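PDB 6FJN: fiber from Human adenovirus 26, which probably attaches the virion to a receptor on the host cell through its C-terminal knob, the trimeric domain described here. Local coordinates for residues Ser62-Phe65 with Leu71-Ser74; Gly69-Leu72 with Ser76-Lys79; Asn145-Thr148 with Tyr154-Thr157. One frame throughout, in Å; residues are numbered along the deposited sequence.

Following the chain from its N terminus, strand 58-65 runs to its end at F65, and the chain then turns back along it. Interaction 1 closes this first loop by setting 71-74 beside 62-65. The loop of interaction 2 overlaps it, sharing L71 and L72, and 76-79 folds against them before strand 83-86. Interaction 3 lies in series after both and closes the turn between strands 137-144 and 154-161. Strand 154-161 is the sheet neighbour of 58-65, so L63 and F65 bond to I156 and Y154, and L64 packs on E147. Interactions 2 and 3 do not touch; interaction 1 stands between them.

Interaction 1: residues Ser62-Phe65 with Leu71-Ser74; sequences SLLF and LLPS
F65 and L71 face each other with CA atoms 4.4 Å apart, a single beta bridge where the chain leaving strand 58-65 has doubled back beside its last residues. One backbone bond fixes the pairing: L72 N gives its hydrogen to L64 O over 2.8 Å and almost straight, at 174°, although the donor stands 27° off the carbonyl plane. The same oxygen also receives a CA-H...O contact from L71 CA at 3.4 Å. In the four-stranded antiparallel sheet of the knob's beta sandwich, 58-65 is an outermost strand; its other neighbour is strand 154-161, and the returning loop covers the edge that would otherwise end the sheet. Further back along the strand, S75 OG bonds to L64 N, and S76 pairs with S62 by backbone.

The side chains gather in two groups. With CG of L71 lying opposite its backbone N (chi1 -163°), CD1 comes back over the strand. There this methyl reaches CE1 of F65 at 3.7 Å, meeting the ring obliquely, and CB of L63 at 3.9 Å. L63 also packs on L24 and L26 of the other sheet. On the second side, the branch point CG of L72 rests 3.9 Å from CB of L64, while CD1 of L64 extends to S74 OG at 3.7 Å.

Interaction 2: residues Gly69-Leu72 with Ser76-Lys79; sequences GILL and SLSK
L71 meets L77 and K79 through CD2, the methyl not used against strand 58-65, and this is the more buried part of the contact. CD2 lies 3.5 Å from L77 O and 4.0 Å from L77 CD2, so one branch touches both the backbone and the side chain of the same residue. It also lies 3.8 Å from CG of K79, whose chain runs alongside, pointing the other way. L77 also packs on N13 and W82, and its CD2 meets L63, joining this apolar cluster to the sheet.

Both segments belong to the irregular connection between strands 58-65 and 83-86, which passes from one sheet of the knob's beta sandwich to the other. S76 and S78 anchor its second half by backbone bonds to K15 and N13.

Toward the partly exposed side the contact thins to a single long side chain. Bends at chi3 (61°) and chi4 (63°) curl the end of K79 back to the carbonyl of L71, bringing NZ to L71 O at 2.8 Å, in the carbonyl plane. The ammonium group thus bonds to the main chain of the same loop eight residues earlier. Beyond the bond, I70 lies roughly perpendicular to the lysine, with CG2 3.6 Å from NZ.

Interaction 3: residues Asn145-Thr148 with Tyr154-Thr157; sequences NQET and YSIT
S155 turns its hydroxyl between its own backbone N and carbonyl carbon (chi1 59°), aiming OG at the turn, while E147 has CG anti to its carbonyl carbon (chi1 -60°), which lays CG beside T157. The hydroxyl oxygen takes the hydrogen of E147 N at 3.1 Å, close to straight. Water 1 joins it to Q146 N, with 2.7 Å from the water to S155 OG, and water 3 links it to E147 O. One side chain thereby engages several backbone groups of 145-148, directly or through solvent.

At the base of the turn, N145 N donates to S155 O over 2.8 Å from a position 32° off the carbonyl plane. This bond closes the connection between antiparallel neighbours 137-144 and 154-161, inner strands of the four-stranded sheet in the knob's beta sandwich. N145 has a positive phi, a backbone shape that fits the sharp change of direction as the chain leaves the strand.

E147 and T157 cross obliquely, the glutamate's CG 3.6 Å from CG2 of the threonine. Water 2 donates to E147 OE2 and also bonds T157 OG1, and the same carboxylate oxygen makes a salt bridge to K60, tying the turn to strand 58-65. At the other end, the side chain of N145 lies beside CB of Y154. That tyrosine packs on L105 and on Q183, which binds L-glutamate covalently in another structure of this protein, but not here.

Interaction 1: residues Ser62-Phe65 with Leu71-Ser74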
ATOM      1  N   SER A  62      10.493 -18.323  -1.327  1.00  7.84           N
ATOM      2  CA  SER A  62       9.737 -18.882  -0.223  1.00  8.13           C
ATOM      3  C   SER A  62      10.385 -18.611   1.130  1.00  7.82           C
ATOM      4  O   SER A  62      11.552 -18.959   1.335  1.00  8.92           O
ATOM      5  CB  SER A  62       9.658 -20.382  -0.339  1.00  9.62           C
ATOM      6  OG  SER A  62       8.925 -20.714  -1.513  1.00 11.04           O
ATOM      7  N   LEU A  63       9.623 -18.004   2.049  1.00  7.50           N
ATOM      8  CA  LEU A  63      10.004 -17.895   3.461  1.00  7.81           C
ATOM      9  C   LEU A  63       9.089 -18.841   4.229  1.00  7.87           C
ATOM     10  O   LEU A  63       7.868 -18.642   4.266  1.00  7.96           O
ATOM     11  CB  LEU A  63       9.870 -16.483   3.994  1.00  8.13           C
ATOM     12  CG  LEU A  63      10.952 -15.478   3.569  1.00  9.13           C
ATOM     13  CD1 LEU A  63      11.082 -15.263   2.071  1.00  9.80           C
ATOM     14  CD2 LEU A  63      10.743 -14.170   4.285  1.00  9.71           C
ATOM     15  N   LEU A  64       9.685 -19.878   4.808  1.00  8.23           N
ATOM     16  CA  LEU A  64       8.948 -20.872   5.582  1.00  8.83           C
ATOM     17  C   LEU A  64       9.334 -20.698   7.035  1.00  8.87           C
ATOM     18  O   LEU A  64      10.526 -20.508   7.335  1.00  9.20           O
ATOM     19  CB  LEU A  64       9.392 -22.269   5.142  1.00 10.02           C
ATOM     20  CG  LEU A  64       9.320 -22.544   3.637  1.00 10.73           C
ATOM     21  CD1 LEU A  64       9.811 -23.980   3.362  1.00 12.46           C
ATOM     22  CD2 LEU A  64       7.930 -22.350   3.088  1.00 11.11           C
ATOM     23  N   PHE A  65       8.351 -20.744   7.946  1.00  8.81           N
ATOM     24  CA  PHE A  65       8.620 -20.496   9.353  1.00  9.43           C
ATOM     25  C   PHE A  65       8.118 -21.645  10.194  1.00 10.00           C
ATOM     26  O   PHE A  65       7.061 -22.266   9.879  1.00 10.40           O
ATOM     27  CB  PHE A  65       7.960 -19.207   9.840  1.00  9.40           C
ATOM     28  CG  PHE A  65       8.349 -17.977   9.053  1.00  9.11           C
ATOM     29  CD1 PHE A  65       9.503 -17.250   9.390  1.00  9.56           C
ATOM     30  CD2 PHE A  65       7.583 -17.561   7.968  1.00  8.90           C
ATOM     31  CE1 PHE A  65       9.860 -16.123   8.687  1.00  9.65           C
ATOM     32  CE2 PHE A  65       7.937 -16.390   7.281  1.00  8.85           C
ATOM     33  CZ  PHE A  65       9.069 -15.708   7.638  1.00  9.24           C
ATOM     34  N   LEU A  71      12.651 -18.690  10.771  1.00 11.57           N
ATOM     35  CA  LEU A  71      12.836 -19.119   9.431  1.00 11.47           C
ATOM     36  C   LEU A  71      13.467 -20.495   9.337  1.00 12.27           C
ATOM     37  O   LEU A  71      14.449 -20.756  10.014  1.00 13.62           O
ATOM     38  CB  LEU A  71      13.742 -18.087   8.769  1.00 11.93           C
ATOM     39  CG  LEU A  71      13.826 -18.025   7.258  1.00 11.66           C
ATOM     40  CD1 LEU A  71      12.538 -17.618   6.570  1.00 10.75           C
ATOM     41  CD2 LEU A  71      14.975 -17.126   6.837  1.00 12.07           C
ATOM     42  N   LEU A  72      12.863 -21.361   8.544  1.00 12.09           N
ATOM     43  CA  LEU A  72      13.444 -22.677   8.278  1.00 13.11           C
ATOM     44  C   LEU A  72      14.601 -22.584   7.312  1.00 12.67           C
ATOM     45  O   LEU A  72      14.558 -21.815   6.366  1.00 11.70           O
ATOM     46  CB  LEU A  72      12.446 -23.647   7.599  1.00 14.10           C
ATOM     47  CG  LEU A  72      11.110 -23.945   8.179  1.00 15.93           C
ATOM     48  CD1 LEU A  72      10.459 -25.167   7.544  1.00 16.59           C
ATOM     49  CD2 LEU A  72      11.321 -23.934   9.616  1.00 17.12           C
ATOM     50  N   PRO A  73      15.637 -23.414   7.487  1.00 13.40           N
ATOM     51  CA  PRO A  73      16.784 -23.414   6.568  1.00 14.25           C
ATOM     52  C   PRO A  73      16.405 -23.777   5.139  1.00 14.14           C
ATOM     53  O   PRO A  73      17.074 -23.320   4.182  1.00 15.54           O
ATOM     54  CB  PRO A  73      17.734 -24.463   7.163  1.00 15.62           C
ATOM     55  CG  PRO A  73      17.132 -24.965   8.323  1.00 15.58           C
ATOM     56  CD  PRO A  73      15.834 -24.324   8.639  1.00 14.52           C
ATOM     57  N   SER A  74      15.329 -24.499   4.903  1.00 14.27           N
ATOM     58  CA  SER A  74      14.941 -24.822   3.539  1.00 14.71           C
ATOM     59  C   SER A  74      14.317 -23.685   2.782  1.00 13.16           C
ATOM     60  O   SER A  74      14.021 -23.813   1.588  1.00 14.63           O
ATOM     61  CB  SER A  74      14.021 -26.006   3.613  1.00 16.26           C
ATOM     62  OG  SER A  74      12.927 -25.694   4.423  1.00 16.81           O
TER

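Interaction 2: residues Gly69-Leu72 with Ser76-Lys79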
ATOM      1  N   GLY A  69       7.853 -18.892  14.668  1.00 11.74           N
ATOM      2  CA  GLY A  69       8.049 -17.804  13.729  1.00 11.13           C
ATOM      3  C   GLY A  69       9.485 -17.674  13.229  1.00 11.09           C
ATOM      4  O   GLY A  69       9.839 -16.594  12.720  1.00 10.94           O
ATOM      5  N   ILE A  70      10.291 -18.721  13.371  1.00 11.74           N
ATOM      6  CA  ILE A  70      11.697 -18.674  12.991  1.00 12.39           C
ATOM      7  C   ILE A  70      11.848 -19.311  11.613  1.00 11.57           C
ATOM      8  O   ILE A  70      11.257 -20.379  11.337  1.00 11.50           O
ATOM      9  CB  ILE A  70      12.528 -19.340  14.107  1.00 14.05           C
ATOM     10  CG1 ILE A  70      12.391 -18.483  15.390  1.00 15.55           C
ATOM     11  CG2 ILE A  70      13.937 -19.561  13.666  1.00 14.65           C
ATOM     12  CD1 ILE A  70      13.175 -18.784  16.587  1.00 17.39           C
ATOM     13  N   LEU A  71      12.651 -18.690  10.771  1.00 11.57           N
ATOM     14  CA  LEU A  71      12.836 -19.119   9.431  1.00 11.47           C
ATOM     15  C   LEU A  71      13.467 -20.495   9.337  1.00 12.27           C
ATOM     16  O   LEU A  71      14.449 -20.756  10.014  1.00 13.62           O
ATOM     17  CB  LEU A  71      13.742 -18.087   8.769  1.00 11.93           C
ATOM     18  CG  LEU A  71      13.826 -18.025   7.258  1.00 11.66           C
ATOM     19  CD1 LEU A  71      12.538 -17.618   6.570  1.00 10.75           C
ATOM     20  CD2 LEU A  71      14.975 -17.126   6.837  1.00 12.07           C
ATOM     21  N   LEU A  72      12.863 -21.361   8.544  1.00 12.09           N
ATOM     22  CA  LEU A  72      13.444 -22.677   8.278  1.00 13.11           C
ATOM     23  C   LEU A  72      14.601 -22.584   7.312  1.00 12.67           C
ATOM     24  O   LEU A  72      14.558 -21.815   6.366  1.00 11.70           O
ATOM     25  CB  LEU A  72      12.446 -23.647   7.599  1.00 14.10           C
ATOM     26  CG  LEU A  72      11.110 -23.945   8.179  1.00 15.93           C
ATOM     27  CD1 LEU A  72      10.459 -25.167   7.544  1.00 16.59           C
ATOM     28  CD2 LEU A  72      11.321 -23.934   9.616  1.00 17.12           C
ATOM     29  N   SER A  76      14.111 -20.018   0.762  1.00  9.44           N
ATOM     30  CA  SER A  76      14.934 -19.370  -0.258  1.00  9.91           C
ATOM     31  C   SER A  76      15.894 -18.346   0.315  1.00 10.32           C
ATOM     32  O   SER A  76      16.977 -18.101  -0.237  1.00 12.28           O
ATOM     33  CB  SER A  76      14.048 -18.595  -1.240  1.00  9.24           C
ATOM     34  OG  SER A  76      13.052 -19.433  -1.812  1.00  9.02           O
ATOM     35  N   LEU A  77      15.460 -17.707   1.375  1.00 10.46           N
ATOM     36  CA  LEU A  77      16.212 -16.667   2.111  1.00 10.99           C
ATOM     37  C   LEU A  77      17.098 -17.314   3.152  1.00 11.93           C
ATOM     38  O   LEU A  77      16.631 -18.183   3.903  1.00 12.32           O
ATOM     39  CB  LEU A  77      15.204 -15.750   2.796  1.00 10.72           C
ATOM     40  CG  LEU A  77      15.755 -14.656   3.704  1.00 11.36           C
ATOM     41  CD1 LEU A  77      16.623 -13.667   2.941  1.00 12.01           C
ATOM     42  CD2 LEU A  77      14.641 -13.946   4.451  1.00 11.37           C
ATOM     43  N   SER A  78      18.346 -16.898   3.193  1.00 12.73           N
ATOM     44  CA  SER A  78      19.296 -17.295   4.240  1.00 14.90           C
ATOM     45  C   SER A  78      18.977 -16.676   5.600  1.00 14.83           C
ATOM     46  O   SER A  78      18.578 -15.506   5.755  1.00 15.86           O
ATOM     47  CB  SER A  78      20.694 -16.815   3.861  1.00 15.93           C
ATOM     48  OG  SER A  78      21.595 -16.851   4.973  1.00 17.95           O
ATOM     49  N   LYS A  79      19.130 -17.539   6.616  1.00 16.42           N
ATOM     50  CA  LYS A  79      18.919 -17.137   7.993  1.00 17.54           C
ATOM     51  C   LYS A  79      19.956 -16.148   8.542  1.00 18.42           C
ATOM     52  O   LYS A  79      19.644 -15.426   9.502  1.00 19.64           O
ATOM     53  CB  LYS A  79      18.881 -18.370   8.866  1.00 18.45           C
ATOM     54  CG  LYS A  79      17.649 -19.232   8.635  1.00 18.13           C
ATOM     55  CD  LYS A  79      17.714 -20.629   9.218  1.00 19.26           C
ATOM     56  CE  LYS A  79      17.884 -20.588  10.730  1.00 20.48           C
ATOM     57  NZ  LYS A  79      16.737 -19.950  11.435  1.00 20.53           N
TER

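Interaction 3: residues Asn145-Thr148 with Tyr154-Thr157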
ATOM      1  N   ASN A 145       0.762 -18.315   4.176  1.00  7.71           N
ATOM      2  CA  ASN A 145       0.454 -19.627   4.759  1.00  8.59           C
ATOM      3  C   ASN A 145      -0.009 -20.671   3.763  1.00  9.15           C
ATOM      4  O   ASN A 145      -0.678 -21.616   4.121  1.00 10.66           O
ATOM      5  CB  ASN A 145      -0.518 -19.523   5.939  1.00  8.95           C
ATOM      6  CG  ASN A 145      -0.002 -18.684   7.069  1.00  8.72           C
ATOM      7  OD1 ASN A 145      -0.856 -18.125   7.857  1.00 10.23           O
ATOM      8  ND2 ASN A 145       1.266 -18.552   7.237  1.00  8.11           N
ATOM      9  N   GLN A 146       0.389 -20.514   2.497  1.00  9.36           N
ATOM     10  CA  GLN A 146      -0.030 -21.465   1.470  1.00 10.53           C
ATOM     11  C   GLN A 146       0.971 -22.577   1.227  1.00 11.78           C
ATOM     12  O   GLN A 146       0.666 -23.513   0.494  1.00 14.93           O
ATOM     13  CB  GLN A 146      -0.401 -20.747   0.166  1.00 10.75           C
ATOM     14  CG  GLN A 146      -1.528 -19.727   0.371  1.00 10.64           C
ATOM     15  CD  GLN A 146      -2.714 -20.353   1.062  1.00 11.55           C
ATOM     16  OE1 GLN A 146      -3.349 -21.275   0.511  1.00 13.81           O
ATOM     17  NE2 GLN A 146      -2.952 -20.000   2.290  1.00 11.22           N
ATOM     18  N   GLU A 147       2.144 -22.548   1.858  1.00 11.54           N
ATOM     19  CA  GLU A 147       3.104 -23.614   1.751  1.00 12.29           C
ATOM     20  C   GLU A 147       2.863 -24.671   2.815  1.00 13.73           C
ATOM     21  O   GLU A 147       2.480 -24.383   3.924  1.00 14.19           O
ATOM     22  CB  GLU A 147       4.522 -23.089   1.910  1.00 12.05           C
ATOM     23  CG  GLU A 147       4.877 -22.040   0.839  1.00 11.82           C
ATOM     24  CD  GLU A 147       4.759 -22.588  -0.562  1.00 12.50           C
ATOM     25  OE1 GLU A 147       5.429 -23.607  -0.865  1.00 14.33           O
ATOM     26  OE2 GLU A 147       4.091 -21.982  -1.412  1.00 13.75           O
ATOM     27  N   THR A 148       3.144 -25.915   2.437  1.00 15.79           N
ATOM     28  CA  THR A 148       3.232 -27.012   3.396  1.00 18.49           C
ATOM     29  C   THR A 148       4.673 -27.649   3.436  1.00 19.29           C
ATOM     30  O   THR A 148       4.903 -28.506   4.302  1.00 22.16           O
ATOM     31  CB  THR A 148       2.198 -28.086   3.058  1.00 20.59           C
ATOM     32  OG1 THR A 148       2.377 -28.435   1.695  1.00 22.48           O
ATOM     33  CG2 THR A 148       0.800 -27.531   3.252  1.00 20.65           C
ATOM     34  N   TYR A 154       4.032 -21.640   9.175  1.00  9.79           N
ATOM     35  CA  TYR A 154       3.613 -20.384   8.516  1.00  9.24           C
ATOM     36  C   TYR A 154       4.467 -20.228   7.275  1.00  8.76           C
ATOM     37  O   TYR A 154       5.562 -20.803   7.166  1.00  9.20           O
ATOM     38  CB  TYR A 154       3.826 -19.148   9.395  1.00  9.26           C
ATOM     39  CG  TYR A 154       3.219 -19.221  10.759  1.00 10.14           C
ATOM     40  CD1 TYR A 154       1.900 -18.820  10.966  1.00 10.60           C
ATOM     41  CD2 TYR A 154       3.968 -19.647  11.862  1.00 10.70           C
ATOM     42  CE1 TYR A 154       1.342 -18.852  12.222  1.00 11.36           C
ATOM     43  CE2 TYR A 154       3.406 -19.699  13.119  1.00 11.54           C
ATOM     44  CZ  TYR A 154       2.089 -19.313  13.301  1.00 11.78           C
ATOM     45  OH  TYR A 154       1.484 -19.334  14.518  1.00 13.01           O
ATOM     46  N   SER A 155       3.992 -19.401   6.336  1.00  8.16           N
ATOM     47  CA  SER A 155       4.836 -19.099   5.184  1.00  8.03           C
ATOM     48  C   SER A 155       4.456 -17.734   4.628  1.00  7.45           C
ATOM     49  O   SER A 155       3.295 -17.280   4.716  1.00  7.42           O
ATOM     50  CB  SER A 155       4.719 -20.142   4.088  1.00  8.20           C
ATOM     51  OG  SER A 155       3.400 -20.294   3.587  1.00  8.32           O
ATOM     52  N   ILE A 156       5.453 -17.102   3.999  1.00  7.32           N
ATOM     53  CA  ILE A 156       5.226 -15.928   3.136  1.00  7.31           C
ATOM     54  C   ILE A 156       6.008 -16.186   1.892  1.00  6.96           C
ATOM     55  O   ILE A 156       7.222 -16.453   1.958  1.00  7.56           O
ATOM     56  CB  ILE A 156       5.695 -14.595   3.785  1.00  7.85           C
ATOM     57  CG1 ILE A 156       5.059 -14.378   5.167  1.00  8.22           C
ATOM     58  CG2 ILE A 156       5.429 -13.437   2.839  1.00  8.14           C
ATOM     59  CD1 ILE A 156       5.617 -13.202   5.944  1.00  9.19           C
ATOM     60  N   THR A 157       5.344 -16.153   0.730  1.00  6.85           N
ATOM     61  CA  THR A 157       6.071 -16.321  -0.523  1.00  6.95           C
ATOM     62  C   THR A 157       5.857 -15.108  -1.407  1.00  6.44           C
ATOM     63  O   THR A 157       4.795 -14.448  -1.374  1.00  6.71           O
ATOM     64  CB  THR A 157       5.691 -17.617  -1.253  1.00  7.51           C
ATOM     65  OG1 THR A 157       4.336 -17.542  -1.708  1.00  7.76           O
ATOM     66  CG2 THR A 157       5.872 -18.827  -0.344  1.00  8.65           C
TER
HETATM   67  O   HOH W   1       2.565 -18.798   1.462  1.00  7.94           O
HETATM   68  O   HOH W   2       2.793 -19.687  -1.134  1.00  9.09           O
HETATM   69  O   HOH W   3       2.375 -22.338   5.886  1.00 22.44           O